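Local coordinates for protein cobalt-precorrin-5B C(1)-methyltransferase (Archaeoglobus fulgidus, PDB 1SR8) that probably catalyses the S-adenosylmethionine-dependent methylation of C-1 of cobalt-precorrin-5B to give cobalt-precorrin-6A in the anaerobic route to cobalamin, at residues 44-49 / 136-141; 51-56 / 64-69; 84-89 / 105-110; 114-119 / 154-159; 164-169 / 179-184. All coordinates share one frame; numbering follows the deposited sequence.

All five contacts lie within the CbiD family region. Contacts 1 and 2, with centres about 10 Å apart, share helix 44-57, which packs beside helix 133-149 and against a mixed six-stranded sheet. Contact 3 (84-89 / 105-110) and contact 4 (114-119 / 154-159), also about 10 Å apart, pair strands of that sheet, where strands 105-111 and 155-159 are neighbours. Contacts 2 and 3 are nested in the chain loop closed by contact 1, whereas contact 4 interleaves with contact 1. Contact 5, last in sequence, is about 22 Å from contact 2 between centres, yet Leu-184 hydrogen-bonds to Thr-44 and Gly-45, tying helix 163-168 and chain 179-184 to the helix-sheet unit.

Contact 1 of 5, residues 44-49 / 136-141; sequences TGTTAS and KLQILE
Helix 44-49 and helix 136-141 run nearly parallel, their axes 8.9 Å apart and crossing at -17°, with the CA atoms of Ser-49 and Ile-139 only 4.8 Å from each other. So close an approach suits the small residues Gly-45, Ala-48 and Ser-49 on one helix, against which the longer Gln-138 and Ile-139 are laid. Gln-138 has CG anti to its backbone N (chi1 178°) and an extended chain beyond, which carries its amide across to the first helix. There NE2 donates to Thr-46 OG1 at 2.9 Å, an almost straight bond of 171° at the hydrogen, with the hydroxyl close to the amide plane. The same NE2 also bonds Ser-69 O, and Thr-46 OG1 bonds Gly-188 O, so the pair links both helices to the chain at Ser-69 and at Gly-188. Gln-138 OE1 rests 3.4 Å from Gly-45 C; glycine suits this spot because a beta carbon there would be tight against OE1. Ser-49 OG turns back to Gly-45 O at 3.0 Å; that carbonyl also takes Ser-49 N, the two donors arriving from opposite faces of its plane. With its hydrogen given to its own helix, OG can sit 3.5 Å from Ile-139 CG1. Further round, Ile-139 CD1 meets Ala-48 CB at 3.8 Å, and both side chains also touch Ile-158 of the sheet. This is a closely packed, nearly parallel helix pair lying on a mixed beta sheet, as in a two-layer alpha/beta unit, with small residues at the crossing and one buried amide bridge.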
# COMPACT_ATOMS: atom_id res chain seq x y z
N THR A 44 0.29 6.62 1.94
CA THR A 44 0.80 7.96 2.21
C THR A 44 1.71 8.35 1.03
O THR A 44 1.79 9.52 0.64
CB THR A 44 1.63 7.95 3.52
OG1 THR A 44 2.41 6.75 3.57
CG2 THR A 44 0.72 7.98 4.73
N GLY A 45 2.38 7.35 0.45
CA GLY A 45 3.25 7.59 -0.68
C GLY A 45 2.45 8.03 -1.89
O GLY A 45 2.84 8.97 -2.60
N THR A 46 1.32 7.37 -2.14
CA THR A 46 0.49 7.73 -3.28
C THR A 46 -0.22 9.06 -3.05
O THR A 46 -0.43 9.83 -3.98
CB THR A 46 -0.56 6.66 -3.56
OG1 THR A 46 0.09 5.46 -3.98
CG2 THR A 46 -1.51 7.13 -4.65
N THR A 47 -0.59 9.33 -1.80
CA THR A 47 -1.28 10.57 -1.46
C THR A 47 -0.29 11.72 -1.62
O THR A 47 -0.65 12.79 -2.12
CB THR A 47 -1.82 10.53 -0.03
OG1 THR A 47 -2.73 9.43 0.10
CG2 THR A 47 -2.55 11.83 0.30
N ALA A 48 0.95 11.49 -1.23
CA ALA A 48 1.99 12.50 -1.36
C ALA A 48 2.22 12.80 -2.85
O ALA A 48 2.37 13.96 -3.25
CB ALA A 48 3.28 12.02 -0.71
N SER A 49 2.24 11.74 -3.66
CA SER A 49 2.44 11.89 -5.10
C SER A 49 1.33 12.73 -5.70
O SER A 49 1.58 13.62 -6.52
CB SER A 49 2.48 10.53 -5.78
OG SER A 49 3.64 9.81 -5.40
N LYS A 136 9.59 7.06 -2.17
CA LYS A 136 10.48 8.05 -2.75
C LYS A 136 10.58 7.94 -4.27
O LYS A 136 10.50 8.95 -4.98
CB LYS A 136 11.86 7.95 -2.12
CG LYS A 136 12.82 9.04 -2.57
CD LYS A 136 12.27 10.42 -2.25
CE LYS A 136 13.28 11.50 -2.62
NZ LYS A 136 14.60 11.30 -1.93
N LEU A 137 10.75 6.73 -4.77
CA LEU A 137 10.86 6.56 -6.21
C LEU A 137 9.55 6.91 -6.90
O LEU A 137 9.55 7.48 -7.99
CB LEU A 137 11.25 5.12 -6.56
CG LEU A 137 12.67 4.71 -6.15
CD1 LEU A 137 12.92 3.25 -6.57
CD2 LEU A 137 13.69 5.65 -6.79
N GLN A 138 8.44 6.59 -6.24
CA GLN A 138 7.10 6.87 -6.77
C GLN A 138 6.88 8.36 -6.89
O GLN A 138 6.44 8.84 -7.93
CB GLN A 138 6.02 6.29 -5.86
CG GLN A 138 4.61 6.59 -6.34
CD GLN A 138 3.55 6.13 -5.35
OE1 GLN A 138 3.84 5.93 -4.17
NE2 GLN A 138 2.31 5.99 -5.82
N ILE A 139 7.18 9.09 -5.81
CA ILE A 139 7.00 10.53 -5.80
C ILE A 139 7.88 11.18 -6.87
O ILE A 139 7.41 12.01 -7.64
CB ILE A 139 7.35 11.12 -4.42
CG1 ILE A 139 6.40 10.54 -3.37
CG2 ILE A 139 7.23 12.64 -4.45
CD1 ILE A 139 6.70 10.97 -1.95
N LEU A 140 9.15 10.79 -6.93
CA LEU A 140 10.06 11.34 -7.93
C LEU A 140 9.57 11.09 -9.32
O LEU A 140 9.68 11.94 -10.19
CB LEU A 140 11.45 10.74 -7.79
CG LEU A 140 12.38 11.38 -6.76
CD1 LEU A 140 13.70 10.59 -6.74
CD2 LEU A 140 12.60 12.85 -7.12
N GLU A 141 9.07 9.88 -9.54
CA GLU A 141 8.56 9.49 -10.84
C GLU A 141 7.43 10.43 -11.29
O GLU A 141 7.43 10.94 -12.41
CB GLU A 141 8.05 8.05 -10.78
CG GLU A 141 7.64 7.53 -12.12
CD GLU A 141 7.16 6.10 -12.09
OE1 GLU A 141 7.00 5.53 -13.18
OE2 GLU A 141 6.94 5.55 -10.98

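Contact 2 of 5, residues 51-56 / 64-69; sequences AAVAAI and EKVKVS
Val-53 and Val-66 meet by sliding past each other in opposite directions, the first descending from helix 51-56 and the second rising from strand 65-68. Val-53 stands over the strand with its two methyls divided between two valines. CG1, anti to the backbone N (chi1 173°), lies 3.9 Å from Val-66 CB, while CG2 reaches Val-68 CG1 at 3.8 Å, the side chains of Val-53 and Val-68 crossing obliquely. Val-66 CG1 in turn fits against the helix surface beside Val-53, 3.6 Å from Ala-54 CB and equally near Ala-54 CA. Alanine suits that position, since its short side chain lets the strand's methyl come up to the helix backbone. Branched valines suit the strand, and at 66 and 68 both present their side chains to the helix, whereas those of Lys-65 and Lys-67 start from the other face, which is exposed. No hydrogen bond joins the segments; the contact is wholly apolar. The helix crosses the strand at 125°, with axes 8.2 Å apart. Strand 63-68 is an outermost strand of the six-stranded sheet and pairs with strand 76-83, whose Val-80 and Ala-82 also touch Ala-54, while Asn-142 of helix 133-149 borders both Val-53 and Val-68.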
# COMPACT_ATOMS: atom_id res chain seq x y z
N ALA A 51 -0.57 14.94 -4.24
CA ALA A 51 -0.42 16.33 -3.81
C ALA A 51 0.61 17.06 -4.67
O ALA A 51 0.36 18.16 -5.15
CB ALA A 51 -0.01 16.40 -2.34
N ALA A 52 1.76 16.43 -4.86
CA ALA A 52 2.83 17.02 -5.67
C ALA A 52 2.38 17.27 -7.10
O ALA A 52 2.58 18.36 -7.64
CB ALA A 52 4.05 16.12 -5.65
N VAL A 53 1.79 16.25 -7.72
CA VAL A 53 1.33 16.38 -9.09
C VAL A 53 0.25 17.46 -9.23
O VAL A 53 0.26 18.24 -10.19
CB VAL A 53 0.77 15.04 -9.61
CG1 VAL A 53 0.14 15.22 -10.96
CG2 VAL A 53 1.90 14.02 -9.68
N ALA A 54 -0.68 17.52 -8.27
CA ALA A 54 -1.75 18.51 -8.31
C ALA A 54 -1.22 19.94 -8.14
O ALA A 54 -1.71 20.88 -8.77
CB ALA A 54 -2.79 18.21 -7.24
N ALA A 55 -0.22 20.12 -7.29
CA ALA A 55 0.35 21.44 -7.08
C ALA A 55 0.96 21.99 -8.37
O ALA A 55 0.76 23.17 -8.70
CB ALA A 55 1.39 21.38 -5.97
N ILE A 56 1.69 21.15 -9.10
CA ILE A 56 2.33 21.55 -10.36
C ILE A 56 1.30 21.82 -11.46
O ILE A 56 1.36 22.82 -12.16
CB ILE A 56 3.31 20.46 -10.89
CG1 ILE A 56 4.53 20.35 -9.95
CG2 ILE A 56 3.76 20.79 -12.31
CD1 ILE A 56 5.51 19.27 -10.36
N GLU A 64 -8.87 19.18 -9.89
CA GLU A 64 -9.78 18.56 -8.95
C GLU A 64 -9.45 17.09 -8.83
O GLU A 64 -9.89 16.43 -7.90
CB GLU A 64 -11.22 18.72 -9.42
CG GLU A 64 -11.71 20.15 -9.42
CD GLU A 64 -13.10 20.28 -10.02
OE1 GLU A 64 -13.24 20.14 -11.26
OE2 GLU A 64 -14.04 20.51 -9.24
N LYS A 65 -8.68 16.59 -9.79
CA LYS A 65 -8.25 15.20 -9.83
C LYS A 65 -6.95 15.11 -10.62
O LYS A 65 -6.71 15.89 -11.54
CB LYS A 65 -9.28 14.31 -10.53
CG LYS A 65 -10.61 14.21 -9.82
CD LYS A 65 -11.66 13.49 -10.69
CE LYS A 65 -13.06 13.50 -10.04
NZ LYS A 65 -14.11 12.90 -10.92
N VAL A 66 -6.10 14.17 -10.25
CA VAL A 66 -4.85 13.96 -10.96
C VAL A 66 -4.65 12.46 -11.07
O VAL A 66 -5.27 11.69 -10.34
CB VAL A 66 -3.62 14.56 -10.22
CG1 VAL A 66 -3.83 16.04 -9.95
CG2 VAL A 66 -3.38 13.81 -8.92
N LYS A 67 -3.81 12.06 -12.01
CA LYS A 67 -3.53 10.65 -12.17
C LYS A 67 -2.08 10.45 -11.76
O LYS A 67 -1.20 11.20 -12.20
CB LYS A 67 -3.75 10.25 -13.63
CG LYS A 67 -3.55 8.76 -13.90
CD LYS A 67 -4.08 8.38 -15.29
CE LYS A 67 -5.61 8.54 -15.36
NZ LYS A 67 -6.10 9.95 -15.14
N VAL A 68 -1.82 9.48 -10.90
CA VAL A 68 -0.46 9.22 -10.48
C VAL A 68 -0.08 7.76 -10.71
O VAL A 68 -0.93 6.86 -10.64
CB VAL A 68 -0.25 9.55 -8.99
CG1 VAL A 68 -0.34 11.05 -8.77
CG2 VAL A 68 -1.29 8.85 -8.15
N SER A 69 1.19 7.53 -11.02
CA SER A 69 1.67 6.17 -11.24
C SER A 69 1.94 5.60 -9.85
O SER A 69 2.11 6.35 -8.89
CB SER A 69 2.94 6.18 -12.09
OG SER A 69 3.95 7.00 -11.52

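Contact 3 of 5, residues 84-89 / 105-110; sequences KGFARV and IFEAEV
Gly-85 begins the antiparallel pairing of strands 86-89 and 105-110 by accepting a bond from Val-110 N to its O at 2.9 Å. At its backbone angles (phi 82°) a beta carbon would be jammed against the carbonyl O of Lys-84, which calls for glycine, and would also clash with Val-110 CG2, packed 3.6 Å from Gly-85 CA. Phe-86 forms a non-hydrogen-bonded pair with Glu-109. Two carboxylates meet its ring: Glu-109 OE2 near CD1, and Glu-107 OE2 in the ring plane, 3.6 Å from CZ, where the hydrogen-bearing edge offers a slightly positive rim. Ala-87 pairs with Ala-108 through bonds in both directions, Ala-87 N to Ala-108 O at 2.9 Å and Ala-108 N to Ala-87 O at 3.0 Å. Both are small and face helix 44-57, which can therefore approach closely. Arg-88 lies side by side with Glu-107, pointing the same way, and its NH1 forms a salt bridge of 2.8 Å to Glu-107 OE2. The carboxylate oxygen is at the guanidinium edge although the two planes are 74° apart. Ile-105 CG2 sits over the centre of one guanidinium face, 3.7 Å from Arg-88 CZ, its side chain crossing that of Arg-88 at about a right angle. Val-89 closes the walk with two backbone bonds to Phe-106, the shorter being 2.7 Å from Phe-106 N to Val-89 O. Glu-107 is shared: OE1 forms a salt bridge with Arg-120 while OE2 serves Arg-88. Two arginines would probably stabilise its charge, so this partly exposed face combines charge pairing with Phe-86 and Ile-105, while small and apolar residues line the helix side.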
# COMPACT_ATOMS: atom_id res chain seq x y z
N LYS A 84 -3.30 27.24 -7.90
CA LYS A 84 -2.09 28.05 -8.05
C LYS A 84 -0.86 27.57 -7.30
O LYS A 84 -0.31 28.30 -6.47
CB LYS A 84 -2.38 29.50 -7.66
CG LYS A 84 -3.45 30.18 -8.50
CD LYS A 84 -3.51 31.68 -8.21
CE LYS A 84 -3.97 31.98 -6.79
NZ LYS A 84 -5.42 31.66 -6.57
N GLY A 85 -0.41 26.35 -7.58
CA GLY A 85 0.78 25.84 -6.93
C GLY A 85 0.60 25.26 -5.54
O GLY A 85 1.58 24.86 -4.91
N PHE A 86 -0.63 25.22 -5.04
CA PHE A 86 -0.88 24.66 -3.72
C PHE A 86 -1.89 23.52 -3.85
O PHE A 86 -2.85 23.63 -4.61
CB PHE A 86 -1.45 25.72 -2.79
CG PHE A 86 -1.73 25.22 -1.40
CD1 PHE A 86 -0.69 25.03 -0.50
CD2 PHE A 86 -3.03 24.93 -1.01
CE1 PHE A 86 -0.95 24.54 0.78
CE2 PHE A 86 -3.30 24.44 0.26
CZ PHE A 86 -2.26 24.25 1.16
N ALA A 87 -1.66 22.44 -3.12
CA ALA A 87 -2.58 21.30 -3.16
C ALA A 87 -2.79 20.68 -1.79
O ALA A 87 -1.91 20.69 -0.94
CB ALA A 87 -2.07 20.24 -4.13
N ARG A 88 -3.98 20.14 -1.59
CA ARG A 88 -4.37 19.52 -0.34
C ARG A 88 -5.02 18.20 -0.74
O ARG A 88 -5.98 18.19 -1.52
CB ARG A 88 -5.38 20.43 0.36
CG ARG A 88 -5.74 20.03 1.76
CD ARG A 88 -6.83 20.93 2.33
NE ARG A 88 -7.11 20.61 3.73
CZ ARG A 88 -6.32 20.93 4.75
NH1 ARG A 88 -5.19 21.59 4.53
NH2 ARG A 88 -6.64 20.56 5.99
N VAL A 89 -4.50 17.08 -0.23
CA VAL A 89 -5.06 15.77 -0.58
C VAL A 89 -5.21 14.92 0.67
O VAL A 89 -4.30 14.83 1.48
CB VAL A 89 -4.15 15.01 -1.57
CG1 VAL A 89 -4.84 13.74 -2.03
CG2 VAL A 89 -3.83 15.90 -2.76
N ILE A 105 -4.37 14.58 6.08
CA ILE A 105 -4.12 15.51 4.99
C ILE A 105 -2.66 15.68 4.59
O ILE A 105 -1.77 15.78 5.43
CB ILE A 105 -4.67 16.91 5.31
CG1 ILE A 105 -6.20 16.90 5.33
CG2 ILE A 105 -4.16 17.92 4.29
CD1 ILE A 105 -6.81 16.70 3.97
N PHE A 106 -2.44 15.71 3.28
CA PHE A 106 -1.12 15.93 2.70
C PHE A 106 -1.17 17.24 1.93
O PHE A 106 -2.08 17.47 1.14
CB PHE A 106 -0.75 14.80 1.73
CG PHE A 106 -0.04 13.65 2.38
CD1 PHE A 106 1.34 13.51 2.26
CD2 PHE A 106 -0.74 12.72 3.13
CE1 PHE A 106 2.00 12.47 2.89
CE2 PHE A 106 -0.09 11.67 3.76
CZ PHE A 106 1.29 11.55 3.64
N GLU A 107 -0.20 18.11 2.18
CA GLU A 107 -0.15 19.38 1.48
C GLU A 107 1.13 19.44 0.65
O GLU A 107 2.19 18.99 1.09
CB GLU A 107 -0.16 20.56 2.45
CG GLU A 107 -1.33 20.60 3.40
CD GLU A 107 -1.44 21.94 4.11
OE1 GLU A 107 -0.38 22.51 4.48
OE2 GLU A 107 -2.58 22.43 4.30
N ALA A 108 1.00 20.01 -0.55
CA ALA A 108 2.13 20.16 -1.46
C ALA A 108 2.16 21.60 -1.95
O ALA A 108 1.13 22.17 -2.35
CB ALA A 108 1.99 19.22 -2.65
N GLU A 109 3.35 22.19 -1.93
CA GLU A 109 3.51 23.57 -2.35
C GLU A 109 4.67 23.68 -3.34
O GLU A 109 5.76 23.18 -3.06
CB GLU A 109 3.80 24.44 -1.13
CG GLU A 109 3.95 25.92 -1.42
CD GLU A 109 2.70 26.71 -1.07
OE1 GLU A 109 2.16 27.40 -1.96
OE2 GLU A 109 2.27 26.62 0.10
N VAL A 110 4.43 24.31 -4.49
CA VAL A 110 5.49 24.50 -5.48
C VAL A 110 6.45 25.54 -4.94
O VAL A 110 6.02 26.53 -4.34
CB VAL A 110 4.95 25.02 -6.86
CG1 VAL A 110 3.97 24.03 -7.46
CG2 VAL A 110 4.32 26.38 -6.70

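Contact 4 of 5, residues 114-119 / 154-159; sequences SGIFFG and GGVRIS
Phe-117 supplies the middle of the backbone bonding between strands 115-118 and 155-159, which run parallel with an angle of 21° between them. Its N donates to Val-156 O at 2.8 Å, and its O accepts from Ile-158 N at 2.6 Å. On either side in sequence, Gly-115 O takes Val-156 N at 2.9 Å and Ile-158 O takes Gly-119 N at 2.8 Å. The apolar contacts gather on the face bearing Ile-116, Phe-118, Val-156 and Ile-158. Ile-116 and Val-156 lie side by side, pointing the same way; chi2 of -60° turns Ile-116 CD1 toward the valine, where it presses on Val-156 CG2 at 3.4 Å, tighter than usual. Phe-118 and Ile-158 run alongside likewise, with Phe-118 CE1 3.9 Å from Ile-158 CD1. On the other face the Phe-117 ring folds back over Gly-115 C; a beta carbon on Gly-115 would collide with that ring. Gly-119 CA lies 3.6 Å from Ser-159 OG, where a side chain would clash. Ile-116, Phe-118 and Ile-158 meet Ile-139 of helix 133-149, and Val-156 meets Ala-52 and Ile-56 of helix 44-57, so backbone bonds join the outermost strand 115-118 to strand 155-159, with apolar side chains on the face turned to the helices.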
# COMPACT_ATOMS: atom_id res chain seq x y z
N SER A 114 14.33 23.69 -7.39
CA SER A 114 13.92 22.43 -8.00
C SER A 114 14.21 21.18 -7.18
O SER A 114 15.29 21.03 -6.61
CB SER A 114 14.57 22.30 -9.37
OG SER A 114 15.93 22.66 -9.28
N GLY A 115 13.24 20.27 -7.15
CA GLY A 115 13.39 19.03 -6.41
C GLY A 115 12.15 18.71 -5.59
O GLY A 115 11.13 19.39 -5.69
N ILE A 116 12.25 17.65 -4.78
CA ILE A 116 11.16 17.19 -3.91
C ILE A 116 11.61 17.32 -2.47
O ILE A 116 12.60 16.71 -2.06
CB ILE A 116 10.83 15.69 -4.17
CG1 ILE A 116 10.25 15.51 -5.57
CG2 ILE A 116 9.88 15.18 -3.09
CD1 ILE A 116 8.97 16.28 -5.82
N PHE A 117 10.88 18.11 -1.68
CA PHE A 117 11.26 18.32 -0.29
C PHE A 117 10.11 17.97 0.63
O PHE A 117 8.94 18.05 0.25
CB PHE A 117 11.68 19.78 -0.11
CG PHE A 117 12.64 20.26 -1.17
CD1 PHE A 117 13.95 19.80 -1.20
CD2 PHE A 117 12.20 21.13 -2.18
CE1 PHE A 117 14.83 20.20 -2.22
CE2 PHE A 117 13.06 21.52 -3.20
CZ PHE A 117 14.38 21.06 -3.22
N PHE A 118 10.46 17.56 1.85
CA PHE A 118 9.48 17.18 2.85
C PHE A 118 9.53 18.11 4.06
O PHE A 118 10.58 18.30 4.67
CB PHE A 118 9.75 15.73 3.27
CG PHE A 118 9.68 14.77 2.12
CD1 PHE A 118 8.45 14.32 1.65
CD2 PHE A 118 10.83 14.38 1.44
CE1 PHE A 118 8.36 13.51 0.52
CE2 PHE A 118 10.76 13.56 0.30
CZ PHE A 118 9.52 13.13 -0.16
N GLY A 119 8.38 18.70 4.40
CA GLY A 119 8.35 19.62 5.52
C GLY A 119 7.78 19.12 6.83
O GLY A 119 8.04 18.00 7.26
N GLY A 154 10.50 24.24 -11.28
CA GLY A 154 10.75 24.44 -9.87
C GLY A 154 10.72 23.13 -9.09
O GLY A 154 11.10 22.08 -9.61
N GLY A 155 10.26 23.19 -7.84
CA GLY A 155 10.18 22.00 -7.02
C GLY A 155 8.92 22.02 -6.17
O GLY A 155 8.09 22.92 -6.32
N VAL A 156 8.76 21.04 -5.29
CA VAL A 156 7.58 21.03 -4.42
C VAL A 156 7.97 20.55 -3.03
O VAL A 156 8.86 19.70 -2.87
CB VAL A 156 6.44 20.11 -4.94
CG1 VAL A 156 6.15 20.38 -6.41
CG2 VAL A 156 6.80 18.67 -4.72
N ARG A 157 7.34 21.12 -2.01
CA ARG A 157 7.59 20.69 -0.64
C ARG A 157 6.30 20.01 -0.22
O ARG A 157 5.21 20.58 -0.35
CB ARG A 157 7.92 21.87 0.27
CG ARG A 157 8.03 21.51 1.76
CD ARG A 157 8.96 22.48 2.52
NE ARG A 157 8.80 23.85 2.05
CZ ARG A 157 7.64 24.52 2.08
NH1 ARG A 157 6.55 23.94 2.57
NH2 ARG A 157 7.57 25.74 1.57
N ILE A 158 6.43 18.77 0.25
CA ILE A 158 5.28 17.99 0.70
C ILE A 158 5.24 18.01 2.23
O ILE A 158 6.24 17.72 2.89
CB ILE A 158 5.40 16.53 0.19
CG1 ILE A 158 5.47 16.52 -1.34
CG2 ILE A 158 4.24 15.69 0.73
CD1 ILE A 158 5.79 15.17 -1.95
N SER A 159 4.08 18.37 2.79
CA SER A 159 3.92 18.44 4.24
C SER A 159 2.66 17.76 4.73
O SER A 159 1.72 17.54 3.97
CB SER A 159 3.88 19.90 4.70
OG SER A 159 5.07 20.59 4.36

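Contact 5 of 5, residues 164-169 / 179-184; sequences EEVAKK and GGISIL
Gly-179 opens the second segment against Glu-164, whose CB and CG both lie 3.8 Å from Gly-179 O. The glutamate CG is anti to its backbone N (chi1 -167°), which lays the aliphatic part of the chain beside that carbonyl. At the backbone angles of Gly-179 (phi 91°) and Gly-180 (phi 164°) a beta carbon would be jammed against the preceding carbonyl O, which calls for glycine at both. Gly-180 provides the closest backbone approach, its CA 3.9 Å from Glu-164 CA, and its peptide receives Ala-167 CB, which points at the strand and sits 3.5 Å from Gly-180 C. Glycine on the strand and alanine at 167 permit this meeting of helix and chain. Ile-181 follows with CG2, anti to the carbonyl carbon, 4.2 Å from Ala-167 CB and 4.3 Å from Val-166 CG1, a loose apolar touch. Its backbone also bonds Gly-121 and Gly-123, placing it beside strand 121-125, and its side chain reaches Phe-106 of the six-stranded sheet. On the helix, Lys-168 pairs with Glu-165 in a salt bridge of doubtfully short modelled length, and at long range with Glu-164. No hydrogen bond crosses the contact, so it relies on close van der Waals fit about the two glycines, while the charged network stays within the exposed helix side.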
# COMPACT_ATOMS: atom_id res chain seq x y z
N GLU A 164 2.77 15.49 12.99
CA GLU A 164 3.48 15.35 14.25
C GLU A 164 2.58 14.77 15.33
O GLU A 164 3.02 13.97 16.15
CB GLU A 164 4.02 16.70 14.71
CG GLU A 164 5.01 16.58 15.84
CD GLU A 164 5.54 17.92 16.28
OE1 GLU A 164 6.09 18.65 15.43
OE2 GLU A 164 5.40 18.24 17.48
N GLU A 165 1.32 15.20 15.33
CA GLU A 165 0.35 14.70 16.30
C GLU A 165 0.00 13.25 16.00
O GLU A 165 0.28 12.37 16.80
CB GLU A 165 -0.92 15.55 16.28
CG GLU A 165 -0.82 16.80 17.12
CD GLU A 165 -0.21 16.53 18.49
OE1 GLU A 165 -0.74 15.66 19.22
OE2 GLU A 165 0.80 17.19 18.83
N VAL A 166 -0.60 13.02 14.83
CA VAL A 166 -0.98 11.67 14.42
C VAL A 166 0.15 10.70 14.71
O VAL A 166 -0.09 9.54 15.04
CB VAL A 166 -1.32 11.61 12.92
CG1 VAL A 166 -1.58 10.18 12.50
CG2 VAL A 166 -2.54 12.46 12.63
N ALA A 167 1.38 11.18 14.59
CA ALA A 167 2.57 10.37 14.83
C ALA A 167 2.65 9.90 16.28
O ALA A 167 3.05 8.77 16.56
CB ALA A 167 3.82 11.17 14.47
N LYS A 168 2.27 10.77 17.21
CA LYS A 168 2.32 10.44 18.63
C LYS A 168 1.53 9.17 18.95
O LYS A 168 1.79 8.51 19.95
CB LYS A 168 1.79 11.61 19.47
CG LYS A 168 2.65 12.88 19.42
CD LYS A 168 2.07 13.95 20.33
CE LYS A 168 2.99 15.16 20.51
NZ LYS A 168 3.03 16.11 19.35
N LYS A 169 0.57 8.82 18.10
CA LYS A 169 -0.25 7.63 18.34
C LYS A 169 0.04 6.55 17.31
O LYS A 169 -0.76 5.62 17.14
CB LYS A 169 -1.74 8.01 18.30
CG LYS A 169 -2.21 8.60 16.97
CD LYS A 169 -3.45 9.47 17.15
CE LYS A 169 -4.69 8.66 17.52
NZ LYS A 169 -5.13 7.76 16.41
N GLY A 179 8.98 13.48 15.17
CA GLY A 179 8.51 14.72 14.60
C GLY A 179 7.48 14.60 13.48
O GLY A 179 7.12 15.60 12.87
N GLY A 180 7.01 13.38 13.21
CA GLY A 180 6.03 13.22 12.15
C GLY A 180 5.86 11.78 11.69
O GLY A 180 6.52 10.87 12.19
N ILE A 181 4.97 11.58 10.73
CA ILE A 181 4.70 10.25 10.20
C ILE A 181 5.68 9.86 9.09
O ILE A 181 6.48 10.68 8.63
CB ILE A 181 3.28 10.16 9.60
CG1 ILE A 181 3.13 11.15 8.45
CG2 ILE A 181 2.26 10.46 10.67
CD1 ILE A 181 1.87 10.96 7.63
N SER A 182 5.61 8.60 8.69
CA SER A 182 6.43 8.07 7.61
C SER A 182 5.62 8.14 6.31
O SER A 182 4.39 8.14 6.33
CB SER A 182 6.79 6.61 7.88
OG SER A 182 7.34 6.42 9.17
N ILE A 183 6.31 8.22 5.19
CA ILE A 183 5.64 8.23 3.90
C ILE A 183 6.12 6.92 3.28
O ILE A 183 7.31 6.74 3.03
CB ILE A 183 6.07 9.43 3.05
CG1 ILE A 183 5.61 10.71 3.75
CG2 ILE A 183 5.48 9.33 1.66
CD1 ILE A 183 5.93 11.98 3.00
N LEU A 184 5.19 6.00 3.05
CA LEU A 184 5.55 4.70 2.51
C LEU A 184 4.48 4.08 1.62
O LEU A 184 3.46 4.69 1.33
CB LEU A 184 5.86 3.78 3.69
CG LEU A 184 4.80 3.75 4.79
CD1 LEU A 184 3.69 2.77 4.39
CD2 LEU A 184 5.42 3.33 6.11